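Local coordinates for protein glutathione S-transferase (Sulfitobacter, PDB 4GF0) that binds glutathione and, as a glutathione S-transferase homologue, probably catalyses its conjugation to electrophilic substrates, at residues L71-A76 / F159-P164; G151-G156 / T194-V199. One frame throughout, in Å; residues are numbered along the deposited sequence.

Contact 1 of 2, residues L71-A76 / F159-P164; sequences LLDYVA and FSLADP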
loop_
_atom_site.group_PDB
_atom_site.type_symbol
_atom_site.label_atom_id
_atom_site.label_comp_id
_atom_site.label_asym_id
_atom_site.label_seq_id
_atom_site.Cartn_x
_atom_site.Cartn_y
_atom_site.Cartn_z
ATOM N N LEU A 71 -2.006 7.774 4.848
ATOM C CA LEU A 71 -2.300 9.201 5.008
ATOM C C LEU A 71 -3.713 9.526 4.557
ATOM O O LEU A 71 -4.363 10.383 5.129
ATOM C CB LEU A 71 -1.330 10.045 4.180
ATOM C CG LEU A 71 0.152 9.919 4.537
ATOM C CD1 LEU A 71 0.975 11.019 3.876
ATOM C CD2 LEU A 71 0.302 9.972 6.013
ATOM N N LEU A 72 -4.169 8.869 3.496
ATOM C CA LEU A 72 -5.539 9.084 3.017
ATOM C C LEU A 72 -6.556 8.636 4.072
ATOM O O LEU A 72 -7.505 9.365 4.397
ATOM C CB LEU A 72 -5.764 8.348 1.689
ATOM C CG LEU A 72 -5.063 8.932 0.457
ATOM C CD1 LEU A 72 -5.171 7.962 -0.747
ATOM C CD2 LEU A 72 -5.672 10.276 0.110
ATOM N N ASP A 73 -6.373 7.447 4.634
ATOM C CA ASP A 73 -7.266 7.006 5.709
ATOM C C ASP A 73 -7.178 7.925 6.929
ATOM O O ASP A 73 -8.174 8.158 7.609
ATOM C CB ASP A 73 -7.002 5.536 6.095
ATOM C CG ASP A 73 -8.112 4.608 5.628
ATOM O OD1 ASP A 73 -9.297 4.934 5.865
ATOM O OD2 ASP A 73 -7.807 3.563 5.009
ATOM N N TYR A 74 -5.993 8.463 7.204
ATOM C CA TYR A 74 -5.853 9.405 8.314
ATOM C C TYR A 74 -6.684 10.679 8.096
ATOM O O TYR A 74 -7.407 11.138 8.995
ATOM C CB TYR A 74 -4.374 9.753 8.574
ATOM C CG TYR A 74 -4.254 10.707 9.738
ATOM C CD1 TYR A 74 -4.314 10.241 11.038
ATOM C CD2 TYR A 74 -4.115 12.072 9.534
ATOM C CE1 TYR A 74 -4.235 11.114 12.120
ATOM C CE2 TYR A 74 -4.051 12.953 10.614
ATOM C CZ TYR A 74 -4.101 12.465 11.891
ATOM O OH TYR A 74 -4.047 13.326 12.966
ATOM N N VAL A 75 -6.590 11.246 6.899
ATOM C CA VAL A 75 -7.364 12.439 6.570
ATOM C C VAL A 75 -8.857 12.193 6.736
ATOM O O VAL A 75 -9.577 13.016 7.299
ATOM C CB VAL A 75 -7.052 12.940 5.157
ATOM C CG1 VAL A 75 -8.041 14.066 4.771
ATOM C CG2 VAL A 75 -5.621 13.455 5.129
ATOM N N ALA A 76 -9.319 11.042 6.266
ATOM C CA ALA A 76 -10.726 10.700 6.418
ATOM C C ALA A 76 -11.108 10.593 7.889
ATOM O O ALA A 76 -12.198 11.019 8.293
ATOM C CB ALA A 76 -11.022 9.393 5.688
ATOM N N PHE A 159 -17.898 9.570 -4.441
ATOM C CA PHE A 159 -16.479 9.868 -4.323
ATOM C C PHE A 159 -15.925 9.258 -3.033
ATOM O O PHE A 159 -16.624 9.184 -2.012
ATOM C CB PHE A 159 -16.347 11.391 -4.265
ATOM C CG PHE A 159 -14.937 11.898 -4.256
ATOM C CD1 PHE A 159 -14.240 12.063 -5.444
ATOM C CD2 PHE A 159 -14.327 12.273 -3.069
ATOM C CE1 PHE A 159 -12.951 12.562 -5.440
ATOM C CE2 PHE A 159 -13.031 12.765 -3.058
ATOM C CZ PHE A 159 -12.342 12.915 -4.253
ATOM N N SER A 160 -14.665 8.830 -3.057
ATOM C CA SER A 160 -14.049 8.240 -1.867
ATOM C C SER A 160 -12.547 8.430 -1.915
ATOM O O SER A 160 -12.014 8.969 -2.882
ATOM C CB SER A 160 -14.359 6.736 -1.786
ATOM O OG SER A 160 -13.652 6.013 -2.787
ATOM N N LEU A 161 -11.855 7.957 -0.878
ATOM C CA LEU A 161 -10.394 8.005 -0.870
ATOM C C LEU A 161 -9.725 7.344 -2.066
ATOM O O LEU A 161 -8.597 7.699 -2.408
ATOM C CB LEU A 161 -9.829 7.341 0.386
ATOM C CG LEU A 161 -10.172 7.964 1.730
ATOM C CD1 LEU A 161 -9.478 7.100 2.785
ATOM C CD2 LEU A 161 -9.697 9.428 1.802
ATOM N N ALA A 162 -10.391 6.381 -2.696
ATOM C CA ALA A 162 -9.764 5.694 -3.817
ATOM C C ALA A 162 -9.582 6.637 -4.999
ATOM O O ALA A 162 -8.680 6.456 -5.811
ATOM C CB ALA A 162 -10.561 4.461 -4.233
ATOM N N ASP A 163 -10.429 7.660 -5.081
ATOM C CA ASP A 163 -10.447 8.543 -6.242
ATOM C C ASP A 163 -9.233 9.476 -6.386
ATOM O O ASP A 163 -8.648 9.533 -7.466
ATOM C CB ASP A 163 -11.785 9.282 -6.330
ATOM C CG ASP A 163 -12.946 8.323 -6.493
ATOM O OD1 ASP A 163 -12.914 7.540 -7.470
ATOM O OD2 ASP A 163 -13.861 8.325 -5.630
ATOM N N PRO A 164 -8.835 10.188 -5.315
ATOM C CA PRO A 164 -7.610 10.982 -5.479
ATOM C C PRO A 164 -6.408 10.108 -5.801
ATOM O O PRO A 164 -5.556 10.487 -6.597
ATOM C CB PRO A 164 -7.404 11.590 -4.091
ATOM C CG PRO A 164 -8.774 11.682 -3.530
ATOM C CD PRO A 164 -9.486 10.461 -4.017
#
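Leu72 and Leu161 make the heart of this contact, where helix 68-78 meets the start of helix 162-170. The forked end of Leu161 closes on the Leu72 carbonyl: CD1 and CD2 each lie 3.4 Å from Leu72 O, which also accepts the helical bond from Ala76 N. Leu161 gets there with CG opposite its own carbonyl carbon (chi1 -63°). In return, Leu72 CB rests 4.1 Å from Leu161 CD1, and Leu72 CD1 lies 3.8 Å from Leu161 O. At Asp73 the side chains cross at about a right angle, with OD1 3.8 Å from Leu161 CD1; the carboxylate itself is engaged elsewhere, in a salt bridge with Arg96 of the same chain. One turn on from Leu72, Ala76 CB packs against the same methyl, 4.0 Å from Leu161 CD1. Met95 and Met99 of helix 89-111 also touch Leu161. Leu161 itself sits inside a capping box: Ser160 N gives a 2.7 Å hydrogen bond to the anti lone pair of Asp163 OD2. No hydrogen bond crosses between the segments, so they meet by van der Waals packing of Leu161 against the helix backbone, Leu72 and Ala76, part of the seam between the thioredoxin-like and helical domains.

Contact 2 of 2, residues G151-G156 / T194-V199; sequences GPYVLG and TARASV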
loop_
_atom_site.group_PDB
_atom_site.type_symbol
_atom_site.label_atom_id
_atom_site.label_comp_id
_atom_site.label_asym_id
_atom_site.label_seq_id
_atom_site.Cartn_x
_atom_site.Cartn_y
_atom_site.Cartn_z
ATOM N N GLY A 151 -17.739 3.752 -11.893
ATOM C CA GLY A 151 -18.141 4.874 -12.726
ATOM C C GLY A 151 -19.299 5.657 -12.136
ATOM O O GLY A 151 -20.292 5.063 -11.723
ATOM N N PRO A 152 -19.190 6.996 -12.104
ATOM C CA PRO A 152 -18.049 7.779 -12.598
ATOM C C PRO A 152 -16.810 7.672 -11.720
ATOM O O PRO A 152 -15.699 7.841 -12.233
ATOM C CB PRO A 152 -18.570 9.223 -12.577
ATOM C CG PRO A 152 -19.676 9.211 -11.563
ATOM C CD PRO A 152 -20.320 7.859 -11.717
ATOM N N TYR A 153 -16.997 7.377 -10.434
ATOM C CA TYR A 153 -15.878 7.260 -9.497
ATOM C C TYR A 153 -15.645 5.801 -9.173
ATOM O O TYR A 153 -16.386 4.945 -9.640
ATOM C CB TYR A 153 -16.168 8.043 -8.214
ATOM C CG TYR A 153 -16.310 9.524 -8.457
ATOM C CD1 TYR A 153 -15.226 10.289 -8.869
ATOM C CD2 TYR A 153 -17.534 10.157 -8.300
ATOM C CE1 TYR A 153 -15.365 11.659 -9.109
ATOM C CE2 TYR A 153 -17.676 11.516 -8.535
ATOM C CZ TYR A 153 -16.589 12.261 -8.930
ATOM O OH TYR A 153 -16.751 13.613 -9.165
ATOM N N VAL A 154 -14.639 5.509 -8.358
ATOM C CA VAL A 154 -14.345 4.107 -8.047
ATOM C C VAL A 154 -15.558 3.342 -7.503
ATOM O O VAL A 154 -15.879 2.259 -7.972
ATOM C CB VAL A 154 -13.157 3.989 -7.080
ATOM C CG1 VAL A 154 -13.014 2.543 -6.574
ATOM C CG2 VAL A 154 -11.888 4.447 -7.770
ATOM N N LEU A 155 -16.253 3.927 -6.535
ATOM C CA LEU A 155 -17.398 3.248 -5.932
ATOM C C LEU A 155 -18.702 3.494 -6.673
ATOM O O LEU A 155 -19.759 3.035 -6.234
ATOM C CB LEU A 155 -17.567 3.691 -4.491
ATOM C CG LEU A 155 -16.391 3.287 -3.604
ATOM C CD1 LEU A 155 -16.592 3.866 -2.235
ATOM C CD2 LEU A 155 -16.277 1.770 -3.526
ATOM N N GLY A 156 -18.632 4.213 -7.788
ATOM C CA GLY A 156 -19.828 4.532 -8.553
ATOM C C GLY A 156 -20.198 5.991 -8.380
ATOM O O GLY A 156 -19.381 6.878 -8.641
ATOM N N THR A 194 -10.985 16.335 -12.708
ATOM C CA THR A 194 -10.424 17.605 -13.163
ATOM C C THR A 194 -11.349 18.782 -12.824
ATOM O O THR A 194 -10.890 19.897 -12.571
ATOM C CB THR A 194 -10.122 17.556 -14.683
ATOM O OG1 THR A 194 -9.084 16.595 -14.927
ATOM C CG2 THR A 194 -9.684 18.911 -15.207
ATOM N N ALA A 195 -12.651 18.507 -12.778
ATOM C CA ALA A 195 -13.663 19.535 -12.535
ATOM C C ALA A 195 -13.919 19.785 -11.052
ATOM O O ALA A 195 -14.633 20.723 -10.699
ATOM C CB ALA A 195 -14.962 19.159 -13.231
ATOM N N ARG A 196 -13.346 18.954 -10.181
ATOM C CA ARG A 196 -13.591 19.082 -8.742
ATOM C C ARG A 196 -12.795 20.226 -8.129
ATOM O O ARG A 196 -11.682 20.542 -8.569
ATOM C CB ARG A 196 -13.265 17.774 -7.999
ATOM C CG ARG A 196 -14.253 16.634 -8.270
ATOM C CD ARG A 196 -13.946 15.407 -7.404
ATOM N NE ARG A 196 -14.392 15.556 -6.013
ATOM C CZ ARG A 196 -15.593 15.202 -5.558
ATOM N NH1 ARG A 196 -16.500 14.687 -6.381
ATOM N NH2 ARG A 196 -15.899 15.374 -4.272
ATOM N N ALA A 197 -13.370 20.847 -7.105
ATOM C CA ALA A 197 -12.705 21.962 -6.437
ATOM C C ALA A 197 -11.342 21.583 -5.852
ATOM O O ALA A 197 -10.396 22.377 -5.895
ATOM C CB ALA A 197 -13.615 22.541 -5.355
ATOM N N SER A 198 -11.239 20.374 -5.310
ATOM C CA SER A 198 -10.004 19.931 -4.669
ATOM C C SER A 198 -8.860 19.875 -5.665
ATOM O O SER A 198 -7.735 20.260 -5.359
ATOM C CB SER A 198 -10.209 18.558 -4.055
ATOM O OG SER A 198 -10.654 17.655 -5.059
ATOM N N VAL A 199 -9.154 19.395 -6.866
ATOM C CA VAL A 199 -8.128 19.240 -7.890
ATOM C C VAL A 199 -7.730 20.598 -8.461
ATOM O O VAL A 199 -6.551 20.853 -8.713
ATOM C CB VAL A 199 -8.614 18.299 -9.004
ATOM C CG1 VAL A 199 -7.637 18.293 -10.175
ATOM C CG2 VAL A 199 -8.782 16.885 -8.436
#
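Arg196 reaches across to Tyr153 with its long side chain, and a single hydrogen bond between them makes the contact. Leaving the backbone, CB heads toward the tyrosine, and the aliphatic atoms then run past the phenol oxygen: CG lies 4.0 Å from Tyr153 OH and CD 3.8 Å from it. The chain bends about the CG-CD bond (chi3 77°), which brings the guanidinium round beside the hydroxyl. NE turns to another partner, forming a salt bridge with Glu23, whose OE2 also takes a hydrogen bond from Ser198 OG. At the tip, NH1 donates to Tyr153 OH over 3.0 Å, with an N-H...O angle of 147° and the oxygen close to the guanidinium plane. The same nitrogen comes within 3.5 Å of Tyr153 CZ, approaching the ring obliquely, while the two flat groups stand 84° apart. Phe159 joins both: it makes a cation-pi contact with Arg196 and an edge-to-face one with Tyr153. A leucine in place of Arg196 would probably cost Glu23 this cationic partner and leave Tyr153 OH without this donor. The tyrosine's backbone is tied down as well, since Tyr153 O accepts from Gly151 N at 2.9 Å and from Gly156 N at 3.0 Å, the two donors coming from opposite faces of the carbonyl plane. A type I beta turn, Tyr153 to Gly156, follows the cis peptide before Pro152 in the loop ahead of helix 162-170, whose start carries the Ser-x-x-Asp capping box (Ser160 and Asp163), a recurring feature of the glutathione transferase C-terminal domain.

Overall arrangement
The centres of contacts 1 and 2 lie about 12 Å apart, and segment 159-164 bridges them. Asp163, part of the capping box in contact 1, also holds the turn of contact 2: its OD1 is 2.8 Å from Val154 N, a probable hydrogen bond. Nearby, Asp163 OD1 packs 3.4 Å from Tyr153 CB, and Ser160 CB packs 3.7 Å from Leu155 CD1. Contact 1 lies near the glutathione site but not in it, the Leu72 side chain being about 8 Å from a bound molecule. Both its helices carry pocket residues, Thr68 in helix 68-78 and Tyr165 in helix 162-170, whereas the segments of contacts 1 and 2 themselves contribute none.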